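Long-range contact in HPV18 E7 (Human papillomavirus type 18, PDB 6IWD), which probably drives quiescent host cells into the cell cycle for viral genome replication, and through its C-terminal zinc-binding domain engages the phosphatase PTPN14: residues C13-C18 with S45-C51. Residues are numbered along the deposited sequence.
With ZN (zinc ion), chain F.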
ATOM      1  N   CYS B  13       4.465  -2.377  16.744  1.00 23.71           N
ATOM      2  CA  CYS B  13       5.714  -2.455  16.002  1.00 21.46           C
ATOM      3  C   CYS B  13       6.829  -1.953  16.907  1.00 25.99           C
ATOM      4  O   CYS B  13       6.590  -1.538  18.045  1.00 29.74           O
ATOM      5  CB  CYS B  13       5.629  -1.663  14.690  1.00 23.22           C
ATOM      6  SG  CYS B  13       5.202   0.119  14.858  1.00 27.30           S
ATOM      7  N   MET B  14       8.052  -1.996  16.391  1.00 24.39           N
ATOM      8  CA  MET B  14       9.238  -1.574  17.117  1.00 28.39           C
ATOM      9  C   MET B  14       9.808  -0.314  16.475  1.00 27.79           C
ATOM     10  O   MET B  14       9.843  -0.196  15.247  1.00 24.72           O
ATOM     11  CB  MET B  14      10.288  -2.692  17.120  1.00 25.58           C
ATOM     12  CG  MET B  14      11.477  -2.466  18.052  1.00 36.73           C
ATOM     13  SD  MET B  14      12.849  -3.646  17.808  1.00 38.28           S
ATOM     14  CE  MET B  14      13.302  -3.259  16.110  1.00 33.98           C
ATOM     15  N   CYS B  15      10.237   0.636  17.305  1.00 26.71           N
ATOM     16  CA  CYS B  15      10.964   1.784  16.781  1.00 29.86           C
ATOM     17  C   CYS B  15      12.228   1.317  16.069  1.00 29.69           C
ATOM     18  O   CYS B  15      12.954   0.449  16.560  1.00 30.99           O
ATOM     19  CB  CYS B  15      11.324   2.756  17.902  1.00 34.09           C
ATOM     20  SG  CYS B  15      12.366   4.124  17.330  1.00 31.51           S
ATOM     21  N   CYS B  16      12.487   1.893  14.898  1.00 27.10           N
ATOM     22  CA  CYS B  16      13.658   1.483  14.138  1.00 30.67           C
ATOM     23  C   CYS B  16      14.950   2.082  14.674  1.00 34.42           C
ATOM     24  O   CYS B  16      16.013   1.820  14.104  1.00 35.91           O
ATOM     25  CB  CYS B  16      13.489   1.838  12.661  1.00 29.83           C
ATOM     26  SG  CYS B  16      13.248   3.591  12.307  1.00 32.74           S
ATOM     27  N   LYS B  17      14.889   2.862  15.752  1.00 34.72           N
ATOM     28  CA  LYS B  17      16.084   3.466  16.326  1.00 40.25           C
ATOM     29  C   LYS B  17      16.431   2.965  17.719  1.00 40.35           C
ATOM     30  O   LYS B  17      17.606   3.002  18.088  1.00 45.65           O
ATOM     31  CB  LYS B  17      15.941   4.993  16.384  1.00 37.03           C
ATOM     32  CG  LYS B  17      15.802   5.654  15.026  1.00 40.81           C
ATOM     33  CD  LYS B  17      16.979   5.303  14.126  1.00 42.01           C
ATOM     34  CE  LYS B  17      16.513   5.071  12.701  1.00 44.41           C
ATOM     35  NZ  LYS B  17      17.222   3.929  12.039  1.00 47.65           N
ATOM     36  N   CYS B  18      15.458   2.486  18.500  1.00 40.96           N
ATOM     37  CA  CYS B  18      15.714   2.281  19.922  1.00 41.51           C
ATOM     38  C   CYS B  18      15.028   1.071  20.544  1.00 47.68           C
ATOM     39  O   CYS B  18      15.044   0.951  21.778  1.00 51.25           O
ATOM     40  CB  CYS B  18      15.294   3.516  20.711  1.00 43.09           C
ATOM     41  SG  CYS B  18      13.536   3.524  21.097  1.00 43.15           S
ATOM     42  N   SER B  45       9.142   1.715   8.458  1.00 20.20           N
ATOM     43  CA  SER B  45       9.410   1.617   9.885  1.00 21.69           C
ATOM     44  C   SER B  45       9.008   2.920  10.554  1.00 25.24           C
ATOM     45  O   SER B  45       9.103   3.989   9.951  1.00 25.17           O
ATOM     46  CB  SER B  45      10.904   1.349  10.178  1.00 26.82           C
ATOM     47  OG  SER B  45      11.328   0.089   9.680  1.00 30.81           O
ATOM     48  N   PHE B  46       8.583   2.833  11.809  1.00 21.19           N
ATOM     49  CA  PHE B  46       8.220   4.011  12.582  1.00 20.88           C
ATOM     50  C   PHE B  46       9.302   4.368  13.593  1.00 25.97           C
ATOM     51  O   PHE B  46      10.030   3.504  14.090  1.00 26.78           O
ATOM     52  CB  PHE B  46       6.884   3.802  13.294  1.00 24.14           C
ATOM     53  CG  PHE B  46       5.714   3.943  12.385  1.00 23.50           C
ATOM     54  CD1 PHE B  46       5.362   2.908  11.529  1.00 18.92           C
ATOM     55  CD2 PHE B  46       4.990   5.130  12.344  1.00 22.75           C
ATOM     56  CE1 PHE B  46       4.290   3.046  10.656  1.00 22.61           C
ATOM     57  CE2 PHE B  46       3.914   5.273  11.488  1.00 22.23           C
ATOM     58  CZ  PHE B  46       3.558   4.229  10.640  1.00 21.96           C
ATOM     59  N   VAL B  47       9.414   5.666  13.865  1.00 25.92           N
ATOM     60  CA  VAL B  47      10.337   6.218  14.847  1.00 28.34           C
ATOM     61  C   VAL B  47       9.519   6.677  16.046  1.00 31.79           C
ATOM     62  O   VAL B  47       8.541   7.418  15.885  1.00 30.08           O
ATOM     63  CB  VAL B  47      11.148   7.386  14.257  1.00 27.96           C
ATOM     64  CG1 VAL B  47      12.161   7.886  15.263  1.00 33.62           C
ATOM     65  CG2 VAL B  47      11.832   6.967  12.954  1.00 25.07           C
ATOM     66  N   CYS B  48       9.911   6.237  17.243  1.00 32.47           N
ATOM     67  CA  CYS B  48       9.168   6.598  18.441  1.00 33.45           C
ATOM     68  C   CYS B  48       9.295   8.100  18.693  1.00 37.12           C
ATOM     69  O   CYS B  48      10.148   8.764  18.103  1.00 40.28           O
ATOM     70  CB  CYS B  48       9.648   5.780  19.647  1.00 35.04           C
ATOM     71  SG  CYS B  48      11.273   6.192  20.351  1.00 43.06           S
ATOM     72  N   PRO B  49       8.416   8.674  19.523  1.00 41.50           N
ATOM     73  CA  PRO B  49       8.478  10.131  19.725  1.00 42.28           C
ATOM     74  C   PRO B  49       9.801  10.602  20.294  1.00 45.79           C
ATOM     75  O   PRO B  49      10.307  11.652  19.882  1.00 45.57           O
ATOM     76  CB  PRO B  49       7.314  10.397  20.686  1.00 43.32           C
ATOM     77  CG  PRO B  49       6.348   9.300  20.393  1.00 46.71           C
ATOM     78  CD  PRO B  49       7.206   8.093  20.131  1.00 41.62           C
ATOM     79  N   TRP B  50      10.392   9.840  21.216  1.00 48.51           N
ATOM     80  CA  TRP B  50      11.653  10.270  21.812  1.00 50.75           C
ATOM     81  C   TRP B  50      12.757  10.354  20.766  1.00 48.86           C
ATOM     82  O   TRP B  50      13.430  11.384  20.638  1.00 51.77           O
ATOM     83  CB  TRP B  50      12.064   9.336  22.951  1.00 54.88           C
ATOM     84  CG  TRP B  50      13.231   9.907  23.697  1.00 61.69           C
ATOM     85  CD1 TRP B  50      13.177  10.688  24.814  1.00 63.82           C
ATOM     86  CD2 TRP B  50      14.617   9.796  23.349  1.00 61.82           C
ATOM     87  NE1 TRP B  50      14.442  11.055  25.193  1.00 66.97           N
ATOM     88  CE2 TRP B  50      15.344  10.523  24.310  1.00 62.44           C
ATOM     89  CE3 TRP B  50      15.313   9.147  22.326  1.00 59.91           C
ATOM     90  CZ2 TRP B  50      16.725  10.618  24.283  1.00 60.12           C
ATOM     91  CZ3 TRP B  50      16.681   9.246  22.297  1.00 60.45           C
ATOM     92  CH2 TRP B  50      17.377   9.975  23.271  1.00 64.94           C
ATOM     93  N   CYS B  51      12.959   9.276  20.000  1.00 47.64           N
ATOM     94  CA  CYS B  51      13.968   9.291  18.945  1.00 46.30           C
ATOM     95  C   CYS B  51      13.680  10.342  17.884  1.00 44.40           C
ATOM     96  O   CYS B  51      14.605  10.769  17.181  1.00 45.09           O
ATOM     97  CB  CYS B  51      14.066   7.918  18.290  1.00 40.46           C
ATOM     98  SG  CYS B  51      14.737   6.671  19.376  1.00 41.01           S
TER
HETATM   99 ZN    ZN F 201      12.977   5.110  19.592  1.00 41.35          ZN
HETATM  100  O   HOH W   1       8.277   0.318  12.948  1.00 21.73           O
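This is a zinc-mediated contact: two CxxC pairs, far apart in sequence, form the Cys4 zinc site of the E7 C-terminal CR3 domain, joining the loop that follows strand 7-14 to the N-terminal end of helix 49-52. The ion is bound by Cys15 SG at 2.5 Å, Cys18 SG at 2.3 Å, Cys48 SG at 2.2 Å and Cys51 SG at 2.4 Å. Backbone amides support the thiolates. Cys15 SG accepts from Cys48 N across the contact (3.2 Å, 172° at the hydrogen) and from Lys17 N within its own turn (3.2 Å), while Cys48, at the N-cap of helix 49-52, takes a capping bond to its SG from Cys51 N (3.5 Å).

Beside the site, Cys16 N donates to Phe46 O (3.0 Å), and Cys16 SG packs on Val47 CG2 (3.7 Å). The sulfur of Cys13 lies 5.2 Å from the Phe46 ring centroid, an oblique sulfur-aromatic contact. Ser45 and Phe46 pair antiparallel with a strand of the second subunit, tying this region to the homodimer interface. Met14 O and Phe46 N stand 4.8 Å apart, too far for a direct bond, and one water joins them, donating to Met14 O and accepting from Phe46 N, each at 2.8 Å.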